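Beta-lactamase (Serratia marcescens, PDB 5GWA) probably hydrolyses the beta-lactam ring of antibiotics as a class A serine beta-lactamase and is captured here with the inhibitor avibactam bound. Local coordinates at residues A[76-81]-A[119-124]; A[81-86]-A[149-154]; A[104-107]-A[111-114]; A[160-165]-A[247-252]. All blocks are in the same frame, centred on the assembly; numbering follows the deposited sequence. Where two conformers were deposited one is given.

Interaction 1 of 4, residues A[76-81]-A[119-124]; sequences KSDLQP and LFRFVG. With NA (sodium ion), chain P; SO4 (sulfate ion), chain D.
Asp78 and Arg121 meet at the surface of the helical domain of the class A beta-lactamase fold, where a loop with a short 3-10 turn passes the last turn of helix 113-123. One branch of each group does the touching: OD1 of Asp78 stands 3.3 Å from NH2 of Arg121, a salt bridge whose hydrogen bond is weak, bent to 134° at the hydrogen. The carboxylate and guanidinium planes lie only 14° apart, yet the acid comes in obliquely and does not form a two-pronged pair.

Two waters make up for the loose fit, both at the edge of the guanidinium and in its plane. One takes a hydrogen from NH2 of Arg121 at 2.8 Å and gives one to the backbone O of Asp78; the other accepts from NE and donates to OD1. The bend of the arginine chain at chi3 (-68°) swings its end across to the loop.

Farther out, OD2 of Asp78 is held by the backbone N of Lys75, which fixes the carboxylate's turn. Lys76 reaches a sulfate and Glu261 of the second subunit, so the loop also faces the partner chain. The helix finishes in a Schellman motif with Gly124 at positive phi as C-prime residue, and O of Gly124 coordinates a sodium ion at 2.8 Å.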
# COMPACT_ATOMS: atom_id res chain seq x y z
N LYS A 76 -11.52 12.67 -1.71
CA LYS A 76 -10.46 12.02 -2.46
C LYS A 76 -9.11 12.18 -1.74
O LYS A 76 -8.31 11.25 -1.68
CB LYS A 76 -10.42 12.58 -3.87
CG LYS A 76 -9.19 12.22 -4.67
CD LYS A 76 -9.54 11.21 -5.75
CE LYS A 76 -8.41 11.17 -6.76
NZ LYS A 76 -7.09 11.35 -6.07
N SER A 77 -8.87 13.33 -1.13
CA SER A 77 -7.61 13.55 -0.44
C SER A 77 -7.47 12.76 0.86
O SER A 77 -6.36 12.63 1.35
CB SER A 77 -7.41 15.05 -0.19
OG SER A 77 -8.37 15.52 0.73
N ASP A 78 -8.58 12.20 1.36
CA ASP A 78 -8.57 11.30 2.53
C ASP A 78 -8.09 9.92 2.08
O ASP A 78 -7.77 9.09 2.95
CB ASP A 78 -9.97 11.09 3.14
CG ASP A 78 -10.51 12.30 3.90
OD1 ASP A 78 -9.70 12.99 4.55
OD2 ASP A 78 -11.74 12.57 3.79
N LEU A 79 -8.20 9.62 0.78
CA LEU A 79 -7.70 8.36 0.23
C LEU A 79 -6.40 8.57 -0.50
O LEU A 79 -6.37 8.67 -1.73
CB LEU A 79 -8.74 7.72 -0.68
CG LEU A 79 -10.06 7.38 -0.03
CD1 LEU A 79 -11.14 6.88 -0.99
CD2 LEU A 79 -9.83 6.33 1.06
N GLN A 80 -5.32 8.68 0.26
CA GLN A 80 -3.99 8.92 -0.30
C GLN A 80 -3.48 7.69 -1.03
O GLN A 80 -3.73 6.57 -0.60
CB GLN A 80 -3.00 9.30 0.80
CG GLN A 80 -3.40 10.54 1.59
CD GLN A 80 -2.38 10.92 2.64
OE1 GLN A 80 -1.83 10.06 3.34
NE2 GLN A 80 -2.13 12.22 2.77
N PRO A 81 -2.72 7.88 -2.12
CA PRO A 81 -2.23 6.77 -2.96
C PRO A 81 -1.02 5.94 -2.49
O PRO A 81 -0.98 4.74 -2.82
CB PRO A 81 -1.86 7.47 -4.28
CG PRO A 81 -1.56 8.87 -3.88
CD PRO A 81 -2.57 9.18 -2.81
N LEU A 119 -10.39 7.73 10.69
CA LEU A 119 -10.93 7.47 12.01
C LEU A 119 -10.17 8.22 13.11
O LEU A 119 -10.82 8.69 14.06
CB LEU A 119 -11.00 5.95 12.28
CG LEU A 119 -12.01 5.17 11.42
CD1 LEU A 119 -11.88 3.68 11.66
CD2 LEU A 119 -13.46 5.62 11.63
N PHE A 120 -8.85 8.35 13.03
CA PHE A 120 -8.09 9.22 13.96
C PHE A 120 -8.64 10.63 13.91
O PHE A 120 -8.93 11.24 14.94
CB PHE A 120 -6.59 9.23 13.66
CG PHE A 120 -5.82 8.16 14.38
CD1 PHE A 120 -5.80 8.10 15.75
CD2 PHE A 120 -5.08 7.24 13.66
CE1 PHE A 120 -5.11 7.09 16.40
CE2 PHE A 120 -4.25 6.34 14.30
CZ PHE A 120 -4.30 6.23 15.66
N ARG A 121 -8.93 11.12 12.71
CA ARG A 121 -9.50 12.47 12.60
C ARG A 121 -10.88 12.58 13.21
O ARG A 121 -11.14 13.53 14.00
CB ARG A 121 -9.43 12.97 11.16
CG ARG A 121 -7.99 13.35 10.79
CD ARG A 121 -7.86 14.04 9.43
NE ARG A 121 -8.18 13.14 8.32
CZ ARG A 121 -7.31 12.31 7.75
NH1 ARG A 121 -6.06 12.27 8.18
NH2 ARG A 121 -7.69 11.58 6.71
N PHE A 122 -11.72 11.59 12.95
CA PHE A 122 -13.08 11.53 13.53
C PHE A 122 -13.04 11.53 15.06
O PHE A 122 -13.77 12.29 15.71
CB PHE A 122 -13.84 10.31 13.01
CG PHE A 122 -15.14 10.10 13.71
CD1 PHE A 122 -16.20 10.98 13.51
CD2 PHE A 122 -15.24 9.16 14.69
CE1 PHE A 122 -17.35 10.86 14.26
CE2 PHE A 122 -16.40 9.00 15.41
CZ PHE A 122 -17.46 9.86 15.19
N VAL A 123 -12.16 10.74 15.65
CA VAL A 123 -12.17 10.52 17.10
C VAL A 123 -11.47 11.66 17.83
O VAL A 123 -11.64 11.79 19.06
CB VAL A 123 -11.55 9.14 17.43
CG1 VAL A 123 -10.02 9.22 17.43
CG2 VAL A 123 -12.12 8.56 18.72
N GLY A 124 -10.72 12.48 17.10
CA GLY A 124 -10.10 13.69 17.63
C GLY A 124 -8.60 13.65 17.81
O GLY A 124 -8.00 14.63 18.29
NA NA P . -5.97 14.25 20.22
S SO4 D . -5.14 8.94 -7.33
O1 SO4 D . -4.82 9.90 -8.42
O2 SO4 D . -4.75 7.60 -7.76
O3 SO4 D . -4.35 9.38 -6.15
O4 SO4 D . -6.58 9.02 -6.95
O HOH W 1 -6.69 9.31 5.41
O HOH W 2 -10.87 13.26 7.45
O HOH W 3 -3.44 14.39 18.96

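Interaction 2 of 4, residues A[81-86]-A[149-154]; sequences PNTWSP and EMHKAW. With NA (sodium ion), chain Q; NXL ((2S,5R)-1-formyl-5-[(sulfooxy)amino]piperidine-2-carboxamide), chain B; NXL ((2S,5R)-1-formyl-5-[(sulfooxy)amino]piperidine-2-carboxamide), chain C.
Thr83 and His151 face each other across the entrance to the active site, their side chains crossing at about a right angle. OG1 of Thr83 lies 3.4 Å from NE2 of His151, oblique to the imidazole, and the backbone O of Asn82 is 4.1 Å from CD2 of the same ring. The touch is light, a hydroxyl and a carbonyl against one end of the histidine.

Hydrogen bonds that position these groups come from neighbours. ND1 of His151 bonds to the backbone O of Glu147 and thereby fixes the ring's rotation. OG1 of Thr83, placed anti to the backbone N (chi1 -165°), is bonded by ND2 of Asn113. Farther along, NE1 of Trp84 is tied to the backbone O of His110, and Ser85 N-caps helix 86-90 through Lys88 N.

Contacts with the inhibitor follow. Avibactam's ring carbon CAO sits over one face of the Trp84 indole, 3.4 Å from CD1, while its carboxamide O approaches the His151 ring at the edge, near its plane, 3.4 Å from CE1. Asn82 turns instead toward the avibactam in the second subunit's site.

At the other end the backbone O atoms of Met150, Ala153 and Trp154, with one water, bind a sodium ion, Met150 O at 2.7 Å. Taken together, the tryptophan-bearing loop and His151, one helical turn after Glu147, form two walls of the substrate cleft of a class A beta-lactamase, the histidine belonging to the omega loop.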
# COMPACT_ATOMS: atom_id res chain seq x y z
N PRO A 81 -2.72 7.88 -2.12
CA PRO A 81 -2.23 6.77 -2.96
C PRO A 81 -1.02 5.94 -2.49
O PRO A 81 -0.98 4.74 -2.82
CB PRO A 81 -1.86 7.47 -4.28
CG PRO A 81 -1.56 8.87 -3.88
CD PRO A 81 -2.57 9.18 -2.81
N ASN A 82 -0.06 6.52 -1.79
CA ASN A 82 1.19 5.80 -1.44
C ASN A 82 1.10 5.13 -0.09
O ASN A 82 2.04 5.18 0.72
CB ASN A 82 2.38 6.74 -1.32
CG ASN A 82 2.47 7.69 -2.44
OD1 ASN A 82 3.20 7.45 -3.40
ND2 ASN A 82 1.80 8.84 -2.31
N THR A 83 0.05 4.36 0.10
CA THR A 83 -0.07 3.63 1.31
C THR A 83 -0.98 2.45 1.04
O THR A 83 -1.77 2.47 0.09
CB THR A 83 -0.67 4.56 2.40
OG1 THR A 83 -0.48 3.96 3.67
CG2 THR A 83 -2.15 4.82 2.20
N TRP A 84 -0.84 1.41 1.83
CA TRP A 84 -1.73 0.27 1.73
C TRP A 84 -3.18 0.68 1.96
O TRP A 84 -3.51 1.18 3.04
CB TRP A 84 -1.31 -0.80 2.73
CG TRP A 84 -2.31 -1.91 2.91
CD1 TRP A 84 -3.29 -1.97 3.86
CD2 TRP A 84 -2.42 -3.13 2.16
NE1 TRP A 84 -3.99 -3.13 3.76
CE2 TRP A 84 -3.48 -3.87 2.72
CE3 TRP A 84 -1.69 -3.70 1.11
CZ2 TRP A 84 -3.83 -5.13 2.26
CZ3 TRP A 84 -2.10 -4.90 0.60
CH2 TRP A 84 -3.19 -5.60 1.15
N SER A 85 -4.05 0.42 0.99
CA SER A 85 -5.43 0.89 1.11
C SER A 85 -6.39 0.18 0.17
O SER A 85 -6.67 0.66 -0.92
CB SER A 85 -5.53 2.39 0.89
OG SER A 85 -6.86 2.88 1.14
N PRO A 86 -6.98 -0.91 0.63
CA PRO A 86 -8.09 -1.47 -0.12
C PRO A 86 -9.23 -0.49 -0.38
O PRO A 86 -9.86 -0.56 -1.44
CB PRO A 86 -8.52 -2.66 0.74
CG PRO A 86 -7.26 -3.06 1.48
CD PRO A 86 -6.57 -1.75 1.77
N GLU A 149 1.83 10.02 9.25
CA GLU A 149 3.00 10.47 9.98
C GLU A 149 4.10 9.40 10.05
O GLU A 149 5.30 9.69 9.89
CB GLU A 149 2.59 10.95 11.38
CG GLU A 149 1.83 12.24 11.38
CD GLU A 149 1.34 12.66 12.75
OE1 GLU A 149 0.93 11.81 13.57
OE2 GLU A 149 1.13 13.88 12.94
N MET A 150 3.72 8.13 10.19
CA MET A 150 4.70 7.06 10.22
C MET A 150 5.40 6.88 8.87
O MET A 150 6.53 6.41 8.80
CB MET A 150 4.03 5.73 10.64
CG MET A 150 3.79 5.65 12.14
SD MET A 150 3.49 3.96 12.67
CE MET A 150 1.84 3.76 12.05
N HIS A 151 4.67 7.09 7.80
CA HIS A 151 5.22 6.88 6.45
C HIS A 151 6.18 8.00 6.06
O HIS A 151 6.88 7.88 5.04
CB HIS A 151 4.08 6.77 5.42
CG HIS A 151 3.38 5.45 5.44
ND1 HIS A 151 2.62 5.02 6.51
CD2 HIS A 151 3.32 4.47 4.51
CE1 HIS A 151 2.14 3.81 6.24
NE2 HIS A 151 2.56 3.45 5.04
N LYS A 152 6.24 9.08 6.84
CA LYS A 152 7.14 10.20 6.48
C LYS A 152 8.58 9.95 6.86
O LYS A 152 9.49 10.60 6.30
CB LYS A 152 6.67 11.49 7.11
CG LYS A 152 5.55 12.15 6.32
CD LYS A 152 5.27 13.52 6.82
CE LYS A 152 4.44 14.30 5.82
NZ LYS A 152 3.20 13.59 5.44
N ALA A 153 8.81 9.06 7.82
CA ALA A 153 10.15 8.82 8.32
C ALA A 153 10.28 7.54 9.13
O ALA A 153 9.45 7.23 9.97
CB ALA A 153 10.61 10.02 9.14
N TRP A 154 11.39 6.85 8.92
CA TRP A 154 11.60 5.55 9.47
C TRP A 154 11.40 5.49 10.97
O TRP A 154 10.75 4.60 11.45
CB TRP A 154 13.00 5.07 9.12
CG TRP A 154 13.37 3.78 9.74
CD1 TRP A 154 14.15 3.61 10.86
CD2 TRP A 154 12.96 2.47 9.34
NE1 TRP A 154 14.29 2.28 11.14
CE2 TRP A 154 13.55 1.55 10.24
CE3 TRP A 154 12.21 1.97 8.27
CZ2 TRP A 154 13.40 0.18 10.11
CZ3 TRP A 154 12.02 0.60 8.17
CH2 TRP A 154 12.63 -0.28 9.08
NA NA Q . 7.95 4.98 10.64
OAC NXL B . 3.88 5.05 -8.20
CAN NXL B . 3.45 3.93 -7.95
N NXL B . 3.08 3.53 -6.82
CAJ NXL B . 2.30 2.31 -6.67
CA NXL B . 3.30 4.37 -5.65
C NXL B . 4.25 3.83 -4.64
O NXL B . 4.69 2.70 -4.71
NAA NXL B . 4.45 4.62 -3.58
CB NXL B . 1.96 4.66 -5.01
CAH NXL B . 1.10 3.43 -4.84
CAO NXL B . 0.93 2.67 -6.15
NAK NXL B . 0.12 3.32 -7.19
OAL NXL B . 0.00 4.63 -7.12
SAR NXL B . -0.35 5.32 -8.45
OAD NXL B . -1.76 5.49 -8.37
OAE NXL B . 0.15 6.64 -8.63
OAG NXL B . 0.45 4.45 -9.57
OAC NXL C . 1.06 -2.46 10.03
CAN NXL C . 0.17 -2.03 9.30
N NXL C . 0.31 -1.74 8.08
CAJ NXL C . -0.83 -1.54 7.21
CA NXL C . 1.64 -1.78 7.49
C NXL C . 2.17 -0.47 7.02
O NXL C . 1.48 0.53 7.00
NAA NXL C . 3.40 -0.51 6.50
CB NXL C . 1.64 -2.77 6.35
CAH NXL C . 0.46 -2.61 5.42
CAO NXL C . -0.86 -2.63 6.17
NAK NXL C . -1.27 -3.92 6.77
OAL NXL C . -0.31 -4.79 7.01
SAR NXL C . -0.63 -5.84 8.08
OAD NXL C . -1.05 -6.97 7.32
OAE NXL C . 0.46 -6.32 8.86
OAG NXL C . -1.54 -5.02 9.16
O HOH W 4 6.96 2.83 9.22

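Interaction 3 of 4, residues A[104-107]-A[111-114]. With NXL ((2S,5R)-1-formyl-5-[(sulfooxy)amino]piperidine-2-carboxamide), chain C.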
# COMPACT_ATOMS: atom_id res chain seq x y z
N ILE A 104 -14.57 1.05 9.51
CA ILE A 104 -13.93 0.25 10.55
C ILE A 104 -13.59 -1.17 10.09
O ILE A 104 -12.49 -1.66 10.38
CB ILE A 104 -14.81 0.17 11.81
CG1 ILE A 104 -14.99 1.54 12.40
CG2 ILE A 104 -14.22 -0.82 12.79
CD1 ILE A 104 -16.14 1.65 13.40
N LYS A 105 -14.47 -1.81 9.31
CA LYS A 105 -14.22 -3.16 8.83
C LYS A 105 -13.00 -3.15 7.93
O LYS A 105 -12.13 -3.99 8.06
CB LYS A 105 -15.40 -3.73 8.05
CG LYS A 105 -16.58 -4.10 8.92
CD LYS A 105 -17.64 -4.76 8.06
CE LYS A 105 -18.91 -5.03 8.84
NZ LYS A 105 -19.85 -5.76 7.96
N SER A 106 -12.88 -2.16 7.07
CA SER A 106 -11.70 -2.11 6.21
C SER A 106 -10.42 -1.87 7.03
O SER A 106 -9.34 -2.46 6.76
CB SER A 106 -11.85 -1.04 5.15
OG SER A 106 -10.82 -1.17 4.17
N THR A 107 -10.52 -0.93 7.96
CA THR A 107 -9.38 -0.51 8.79
C THR A 107 -8.86 -1.66 9.63
O THR A 107 -7.65 -1.81 9.82
CB THR A 107 -9.82 0.64 9.70
OG1 THR A 107 -10.19 1.75 8.87
CG2 THR A 107 -8.66 1.07 10.57
N SER A 111 -6.79 -3.88 7.39
CA SER A 111 -5.70 -2.97 7.76
C SER A 111 -5.55 -1.76 6.87
O SER A 111 -4.44 -1.27 6.67
CB SER A 111 -4.39 -3.72 7.87
OG SER A 111 -3.58 -3.15 8.90
N ASP A 112 -6.64 -1.21 6.36
CA ASP A 112 -6.53 0.00 5.57
C ASP A 112 -5.87 1.16 6.29
O ASP A 112 -6.27 1.52 7.43
CB ASP A 112 -7.91 0.43 5.09
CG ASP A 112 -7.84 1.39 3.95
OD1 ASP A 112 -7.62 2.56 4.18
OD2 ASP A 112 -8.04 0.95 2.81
N ASN A 113 -4.88 1.78 5.68
CA ASN A 113 -4.19 2.91 6.33
C ASN A 113 -4.97 4.21 6.22
O ASN A 113 -4.89 5.05 7.12
CB ASN A 113 -2.79 3.08 5.79
CG ASN A 113 -1.81 2.07 6.37
OD1 ASN A 113 -2.02 1.54 7.44
ND2 ASN A 113 -0.70 1.86 5.67
N ASN A 114 -5.67 4.43 5.10
CA ASN A 114 -6.48 5.64 4.95
C ASN A 114 -7.66 5.62 5.91
O ASN A 114 -7.97 6.63 6.55
CB ASN A 114 -6.95 5.80 3.52
CG ASN A 114 -5.84 6.27 2.60
OD1 ASN A 114 -5.07 7.18 2.95
ND2 ASN A 114 -5.71 5.61 1.47
OAC NXL C . 1.06 -2.46 10.03
CAN NXL C . 0.17 -2.03 9.30
N NXL C . 0.31 -1.74 8.08
CAJ NXL C . -0.83 -1.54 7.21
CA NXL C . 1.64 -1.78 7.49
C NXL C . 2.17 -0.47 7.02
O NXL C . 1.48 0.53 7.00
NAA NXL C . 3.40 -0.51 6.50
CB NXL C . 1.64 -2.77 6.35
CAH NXL C . 0.46 -2.61 5.42
CAO NXL C . -0.86 -2.63 6.17
NAK NXL C . -1.27 -3.92 6.77
OAL NXL C . -0.31 -4.79 7.01
SAR NXL C . -0.63 -5.84 8.08
OAD NXL C . -1.05 -6.97 7.32
OAE NXL C . 0.46 -6.32 8.86
OAG NXL C . -1.54 -5.02 9.16
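The backbone O of Ser106, near the end of helix 100-109, accepts the N-H of Asp112 at 3.0 Å in an almost straight bond (178° at the hydrogen), with the nitrogen lying above the carbonyl plane. Ser111, just before it, takes left-handed backbone angles (phi 54°, psi 35°), and its CA-H makes a contact with Thr107 O at 3.1 Å. This tight turn carries the chain into helix 113-123.

Of the side chains, Ser106 and Asp112 pack against each other, OG of the serine 3.4 Å from CB of the aspartate. Asp112 is the N-cap of the new helix, its OD1 bonded to Gly115 N, while OD2 receives Ser85 OG and Leu87 N; both oxygens of this buried carboxylate are thus satisfied.

The two residues beside it turn to the active site. OG of Ser111 donates to the sulfate oxygen OAG of avibactam at 2.8 Å and also bonds Lys215 and Lys50. ND2 of Asn113 gives a 2.9 Å bond to the inhibitor's carboxamide O, and OD1 of the same asparagine holds Lys50. Ser111, Asp112 and Asn113 form the SDN motif of class A beta-lactamases.

Interaction 4 of 4, residues A[160-165]-A[247-252]. With NA (sodium ion), chain K; NA (sodium ion), chain L.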
# COMPACT_ATOMS: atom_id res chain seq x y z
N ASN A 160 5.01 4.88 18.37
CA ASN A 160 3.81 4.10 18.62
C ASN A 160 4.22 2.73 19.17
O ASN A 160 4.35 1.76 18.42
CB ASN A 160 3.02 3.89 17.34
CG ASN A 160 2.35 5.13 16.84
OD1 ASN A 160 1.86 5.95 17.61
ND2 ASN A 160 2.25 5.25 15.55
N TRP A 161 4.48 2.67 20.47
CA TRP A 161 5.09 1.49 21.06
C TRP A 161 4.23 0.87 22.13
O TRP A 161 3.30 1.51 22.66
CB TRP A 161 6.47 1.83 21.65
CG TRP A 161 6.47 2.92 22.73
CD1 TRP A 161 6.91 4.21 22.57
CD2 TRP A 161 6.18 2.77 24.12
NE1 TRP A 161 6.77 4.90 23.77
CE2 TRP A 161 6.36 4.02 24.74
CE3 TRP A 161 5.78 1.69 24.91
CZ2 TRP A 161 6.09 4.24 26.09
CZ3 TRP A 161 5.54 1.92 26.27
CH2 TRP A 161 5.71 3.18 26.83
N THR A 162 4.56 -0.36 22.48
CA THR A 162 3.86 -1.08 23.51
C THR A 162 4.76 -2.08 24.19
O THR A 162 5.71 -2.58 23.58
CB THR A 162 2.63 -1.82 22.91
OG1 THR A 162 1.77 -2.26 23.97
CG2 THR A 162 3.06 -3.00 22.06
N THR A 163 4.41 -2.46 25.42
CA THR A 163 4.89 -3.70 25.94
C THR A 163 3.92 -4.82 25.54
O THR A 163 2.77 -4.58 25.28
CB THR A 163 5.02 -3.72 27.46
OG1 THR A 163 3.76 -3.46 28.05
CG2 THR A 163 6.08 -2.71 27.93
N PRO A 164 4.41 -6.06 25.46
CA PRO A 164 3.47 -7.11 24.99
C PRO A 164 2.41 -7.46 26.03
O PRO A 164 1.29 -7.83 25.67
CB PRO A 164 4.35 -8.31 24.69
CG PRO A 164 5.76 -7.87 24.84
CD PRO A 164 5.80 -6.52 25.52
N ASP A 165 2.77 -7.40 27.31
CA ASP A 165 1.82 -7.65 28.37
C ASP A 165 0.74 -6.58 28.45
O ASP A 165 -0.42 -6.93 28.63
CB ASP A 165 2.50 -7.90 29.72
CG ASP A 165 3.44 -6.80 30.14
OD1 ASP A 165 4.21 -6.25 29.34
OD2 ASP A 165 3.44 -6.48 31.35
N ALA A 247 -0.03 -11.89 22.22
CA ALA A 247 0.58 -10.87 21.40
C ALA A 247 2.02 -11.20 21.11
O ALA A 247 2.77 -11.54 22.04
CB ALA A 247 0.48 -9.54 22.10
N VAL A 248 2.40 -11.20 19.84
CA VAL A 248 3.79 -11.45 19.48
C VAL A 248 4.30 -10.31 18.61
O VAL A 248 3.67 -9.95 17.61
CB VAL A 248 4.00 -12.80 18.75
CG1 VAL A 248 5.47 -13.03 18.43
CG2 VAL A 248 3.44 -13.96 19.58
N TYR A 249 5.44 -9.74 18.99
CA TYR A 249 6.08 -8.66 18.25
C TYR A 249 7.47 -9.10 17.84
O TYR A 249 8.33 -9.31 18.69
CB TYR A 249 6.22 -7.39 19.11
CG TYR A 249 4.90 -6.89 19.60
CD1 TYR A 249 4.32 -7.39 20.75
CD2 TYR A 249 4.22 -5.89 18.91
CE1 TYR A 249 3.11 -6.91 21.20
CE2 TYR A 249 2.96 -5.50 19.28
CZ TYR A 249 2.41 -6.02 20.40
OH TYR A 249 1.18 -5.55 20.75
N VAL A 250 7.69 -9.40 16.55
CA VAL A 250 9.03 -9.69 16.06
C VAL A 250 9.64 -8.39 15.58
O VAL A 250 9.20 -7.81 14.57
CB VAL A 250 8.98 -10.72 14.90
CG1 VAL A 250 10.39 -11.02 14.40
CG2 VAL A 250 8.26 -11.99 15.31
N SER A 251 10.60 -7.85 16.35
CA SER A 251 11.08 -6.51 16.08
C SER A 251 12.55 -6.47 15.68
O SER A 251 13.29 -7.38 16.01
CB SER A 251 10.80 -5.56 17.25
OG SER A 251 11.67 -5.80 18.35
N ASP A 252 12.92 -5.40 14.99
CA ASP A 252 14.29 -5.14 14.56
C ASP A 252 14.99 -6.38 14.04
O ASP A 252 16.00 -6.84 14.56
CB ASP A 252 15.05 -4.47 15.70
CG ASP A 252 14.50 -3.10 16.01
OD1 ASP A 252 13.74 -2.54 15.18
OD2 ASP A 252 14.90 -2.54 17.06
NA NA K . 6.26 -5.02 30.66
NA NA L . 3.13 -3.46 30.72
O HOH W 5 6.89 -5.91 33.17
O HOH W 6 7.37 -2.90 31.91
O HOH W 7 0.56 -2.64 31.09
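Tyr249 sends its ring out with CG anti to the carbonyl carbon (chi1 -59°), and Thr162 turns its OG1 anti to the backbone N (chi1 -167°), which leaves methyl CG2 between N and the carbonyl carbon, directed at the tyrosine. The contact lies at the junction of the two domains of the class A fold, where strand 243-253 of the five-stranded antiparallel sheet packs against the join of strand 161-162 and helix 164-175 of the helical domain.

The two side chains cross at about a right angle: CG2 of Thr162 is 3.4 Å from OH of Tyr249 and rests against the phenol end obliquely. Pro164 meets the same ring farther back, its CA 3.8 Å and its CB 4.0 Å from CE1, an apolar contact. Ala247, two residues earlier and on the same side of the strand, brings CB to 4.0 Å from the backbone O of Pro164. Val248 and Val250, by contrast, pack on helix 257-276 across the sheet's other face.

The buried phenol hydroxyl is satisfied by OG1 of Thr167, one turn into helix 164-175. Polar groups of the residues leading into this helix tie the corner together: OG1 of Thr162 donates to the backbone O of Thr163 at 2.8 Å, and OG1 of Thr163, the N-cap residue, bonds Ala166 N. Two sodium ions sit beside this corner; one is bound by OG1 of Thr163, and the other by OD1 of Asp165 at 2.7 Å, the oxygen that also accepts OG1 of Thr163 from above its carboxylate plane.

Following the chain from the N terminus, the loop after strand 71-74 opens interaction 1 and, through the shared Pro81, interaction 2. Interaction 3 comes next and closes almost at once, a turn between helices 100-109 and 113-123 nested inside both larger loops. Interaction 1 closes at the end of helix 113-123 and interaction 2 only at helix 147-151, so these two cross. Asn114 bridges interactions 1 and 3 by bonding Gln80 O. Interaction 4 follows in series, about 20 Å from interaction 2 between centres, and ties strand 161-162 and helix 164-175 of the helical domain to the five-stranded sheet. Interactions 2 and 3 meet at one avibactam, and interactions 1 and 2 face the second subunit.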